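Local coordinates for coenzyme F420-dependent N(5),N(10)-methenyltetrahydromethanopterin reductase-related protein (Desulfurobacterium thermolithotrophum DSM 11699, PDB 6HUZ) that is a bacterial [Fe]-hydrogenase paralog that binds the iron-guanylylpyridinol cofactor and probably uses tetrahydrofolate derivatives as substrates, at residues S143-A148 with E178-L183. Numbering follows the deposited sequence. Where two conformers were deposited one is given.
Sequences STMHPA and EKLKKL. With FE9 (iron-guanylyl pyridinol cofactor), chain B; EDO (1,2-ethanediol), chain F.
Met-145 reaches across to Leu-180 and Leu-183 on the inner side of helix 174-186. From its CB, which points at the helix, CG passes Leu-180 CD2 at 4.1 Å. SD then lies 3.9 Å from Leu-180 CB, and CE ends beside Leu-183 CB. Bends at chi2 (-64°) and chi3 (-73°) fold the thioether so that its methyl reaches the next turn of the helix. The other branch of Leu-180, CD1, sits 3.4 Å from Ser-143 OG, a hydroxyl whose hydrogen bond is made elsewhere, to the carbonyl of Ala-162. Helix 174-186 thus packs on the parallel sheet of the Rossmann-like N-terminal domain near strand 141-144, the outermost of its six strands in this chain; Cys-114 of the adjacent strand and Val-84 and Ile-86 of the next one in extend the apolar layer. Past the strand end the chain enters the cofactor pocket. Ala-148 N donates to His-146 ND1 (2.9 Å) close to the imidazole plane, while NE2 is hydrogen-bonded to Asp-204 OD1, so both ring nitrogens are engaged. His-146 CE1 approaches O2F, the oxygen of an iron-bound carbon monoxide, to 3.4 Å. An alanine in place of His-146 would probably leave Ala-148 N and Asp-204 without these partners and open a gap beside that ligand. Pro-147 CG meets the acyl oxygen O18 at 3.2 Å.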
loop_
_atom_site.group_PDB
_atom_site.type_symbol
_atom_site.label_atom_id
_atom_site.label_comp_id
_atom_site.label_asym_id
_atom_site.label_seq_id
_atom_site.Cartn_x
_atom_site.Cartn_y
_atom_site.Cartn_z
ATOM N N SER A 143 6.847 -5.908 24.813
ATOM C CA SER A 143 6.427 -4.627 24.244
ATOM C C SER A 143 7.621 -4.012 23.529
ATOM O O SER A 143 8.504 -4.753 23.100
ATOM C CB SER A 143 5.912 -3.708 25.344
ATOM O OG SER A 143 5.401 -2.487 24.838
ATOM N N THR A 144 7.655 -2.680 23.372
ATOM C CA THR A 144 8.742 -2.023 22.650
ATOM C C THR A 144 9.098 -0.678 23.240
ATOM O O THR A 144 8.301 -0.047 23.923
ATOM C CB THR A 144 8.339 -1.695 21.123
ATOM O OG1 THR A 144 7.282 -0.713 21.041
ATOM C CG2 THR A 144 7.910 -2.918 20.305
ATOM N N MET A 145 10.319 -0.229 22.935
ATOM C CA MET A 145 10.796 1.089 23.315
ATOM C C MET A 145 11.455 1.523 22.016
ATOM O O MET A 145 12.653 1.752 21.959
ATOM C CB MET A 145 11.752 1.056 24.522
ATOM C CG MET A 145 11.002 0.996 25.874
ATOM S SD MET A 145 9.958 2.418 26.308
ATOM C CE MET A 145 11.138 3.613 26.683
ATOM N N HIS A 146 10.629 1.605 20.946
ATOM C CA HIS A 146 11.089 1.960 19.617
ATOM C C HIS A 146 11.319 3.479 19.562
ATOM O O HIS A 146 10.367 4.249 19.678
ATOM C CB HIS A 146 10.087 1.495 18.558
ATOM C CG HIS A 146 10.651 1.497 17.179
ATOM N ND1 HIS A 146 11.403 2.560 16.713
ATOM C CD2 HIS A 146 10.534 0.574 16.195
ATOM C CE1 HIS A 146 11.705 2.261 15.460
ATOM N NE2 HIS A 146 11.221 1.068 15.115
ATOM N N PRO A 147 12.597 3.899 19.400
ATOM C CA PRO A 147 12.898 5.338 19.348
ATOM C C PRO A 147 12.365 6.067 18.121
ATOM O O PRO A 147 12.191 7.284 18.206
ATOM C CB PRO A 147 14.423 5.394 19.414
ATOM C CG PRO A 147 14.894 4.076 18.950
ATOM C CD PRO A 147 13.816 3.071 19.230
ATOM N N ALA A 148 12.151 5.340 16.993
ATOM C CA ALA A 148 11.636 5.877 15.704
ATOM C C ALA A 148 12.451 7.143 15.438
ATOM O O ALA A 148 11.926 8.218 15.124
ATOM C CB ALA A 148 10.146 6.215 15.840
ATOM N N GLU A 178 2.689 0.914 31.749
ATOM C CA GLU A 178 2.880 2.126 32.575
ATOM C C GLU A 178 4.365 2.354 32.849
ATOM O O GLU A 178 4.824 3.490 32.823
ATOM C CB GLU A 178 2.108 2.041 33.899
ATOM C CG GLU A 178 0.599 2.216 33.755
ATOM C CD GLU A 178 0.134 3.429 32.968
ATOM O OE1 GLU A 178 0.594 4.555 33.266
ATOM O OE2 GLU A 178 -0.697 3.250 32.048
ATOM N N LYS A 179 5.124 1.286 33.095
ATOM C CA LYS A 179 6.560 1.426 33.358
ATOM C C LYS A 179 7.258 2.012 32.130
ATOM O O LYS A 179 8.087 2.896 32.279
ATOM C CB LYS A 179 7.195 0.081 33.726
ATOM C CG LYS A 179 6.844 -0.409 35.119
ATOM C CD LYS A 179 7.709 -1.574 35.507
ATOM C CE LYS A 179 7.097 -2.384 36.624
ATOM N NZ LYS A 179 8.036 -3.428 37.122
ATOM N N LEU A 180 6.897 1.536 30.916
ATOM C CA LEU A 180 7.500 2.014 29.675
ATOM C C LEU A 180 7.133 3.462 29.456
ATOM O O LEU A 180 8.009 4.280 29.159
ATOM C CB LEU A 180 7.049 1.136 28.499
ATOM C CG LEU A 180 7.420 -0.344 28.658
ATOM C CD1 LEU A 180 7.079 -1.125 27.409
ATOM C CD2 LEU A 180 8.891 -0.508 29.017
ATOM N N LYS A 181 5.844 3.795 29.640
ATOM C CA LYS A 181 5.382 5.176 29.508
ATOM C C LYS A 181 6.199 6.091 30.439
ATOM O O LYS A 181 6.556 7.201 30.042
ATOM C CB LYS A 181 3.896 5.292 29.882
ATOM C CG LYS A 181 2.963 4.862 28.781
ATOM C CD LYS A 181 1.515 4.759 29.278
ATOM C CE LYS A 181 0.884 6.105 29.569
ATOM N NZ LYS A 181 -0.546 5.961 29.983
ATOM N N LYS A 182 6.484 5.627 31.675
ATOM C CA LYS A 182 7.259 6.397 32.658
ATOM C C LYS A 182 8.698 6.589 32.162
ATOM O O LYS A 182 9.216 7.701 32.224
ATOM C CB LYS A 182 7.208 5.723 34.039
ATOM C CG LYS A 182 7.830 6.555 35.149
ATOM C CD LYS A 182 7.406 6.068 36.527
ATOM C CE LYS A 182 8.474 6.231 37.594
ATOM N NZ LYS A 182 9.037 7.608 37.647
ATOM N N LEU A 183 9.345 5.528 31.626
ATOM C CA LEU A 183 10.707 5.679 31.102
ATOM C C LEU A 183 10.712 6.817 30.064
ATOM O O LEU A 183 11.611 7.666 30.095
ATOM C CB LEU A 183 11.240 4.366 30.484
ATOM C CG LEU A 183 11.621 3.297 31.509
ATOM C CD1 LEU A 183 12.118 2.018 30.838
ATOM C CD2 LEU A 183 12.669 3.810 32.485
HETATM O O2 FE9 B . 19.896 1.909 13.246
HETATM FE FE FE9 B . 17.191 2.113 14.988
HETATM C C1F FE9 B . 18.108 3.493 15.767
HETATM O O1F FE9 B . 18.672 4.346 16.253
HETATM C C2F FE9 B . 15.669 3.137 15.065
HETATM O O2F FE9 B . 14.734 3.765 15.149
HETATM C C8 FE9 B . 16.783 1.216 16.620
HETATM O O18 FE9 B . 15.846 1.535 17.330
HETATM C C7 FE9 B . 17.665 0.048 17.028
HETATM C C6 FE9 B . 18.837 0.074 16.090
HETATM N N1 FE9 B . 18.806 1.011 15.043
HETATM C C5 FE9 B . 19.974 -0.838 16.295
HETATM C C5M FE9 B . 19.927 -1.845 17.408
HETATM C C4 FE9 B . 21.106 -0.762 15.357
HETATM C C3 FE9 B . 21.064 0.228 14.246
HETATM C C3M FE9 B . 22.194 0.378 13.260
HETATM C C2 FE9 B . 19.858 1.132 14.133
HETATM O O3P FE9 B . 22.105 -1.672 15.520
HETATM P P1 FE9 B . 23.526 -1.331 16.208
HETATM O O1P FE9 B . 23.747 0.106 16.178
HETATM O O2P FE9 B . 24.666 -2.001 15.277
HETATM O "O5'" FE9 B . 23.448 -1.915 17.689
HETATM C "C5'" FE9 B . 23.475 -3.307 17.965
HETATM C "C4'" FE9 B . 24.327 -3.476 19.217
HETATM O "O4'" FE9 B . 24.257 -4.825 19.662
HETATM C "C1'" FE9 B . 25.515 -5.158 20.234
HETATM C "C2'" FE9 B . 26.512 -4.491 19.311
HETATM O "O2'" FE9 B . 27.813 -4.304 19.886
HETATM C "C3'" FE9 B . 25.808 -3.180 18.979
HETATM O "O3'" FE9 B . 26.215 -2.103 19.825
HETATM N N9A FE9 B . 25.625 -6.622 20.376
HETATM C C4A FE9 B . 25.240 -7.235 21.471
HETATM N N3A FE9 B . 24.775 -6.792 22.661
HETATM C C2A FE9 B . 24.522 -7.690 23.636
HETATM N N2A FE9 B . 24.019 -7.209 24.795
HETATM N N1A FE9 B . 24.722 -9.015 23.503
HETATM C C6A FE9 B . 25.237 -9.557 22.385
HETATM O O6A FE9 B . 25.400 -10.783 22.271
HETATM C C5A FE9 B . 25.515 -8.662 21.259
HETATM N N7A FE9 B . 25.992 -8.788 20.012
HETATM C C8A FE9 B . 26.051 -7.538 19.484
HETATM C C1 EDO F . 4.016 7.651 33.494
HETATM O O1 EDO F . 4.305 8.497 32.377
HETATM C C2 EDO F . 3.496 6.296 32.986
HETATM O O2 EDO F . 3.229 5.382 34.044
HETATM O O HOH W 1 17.384 2.373 12.764
#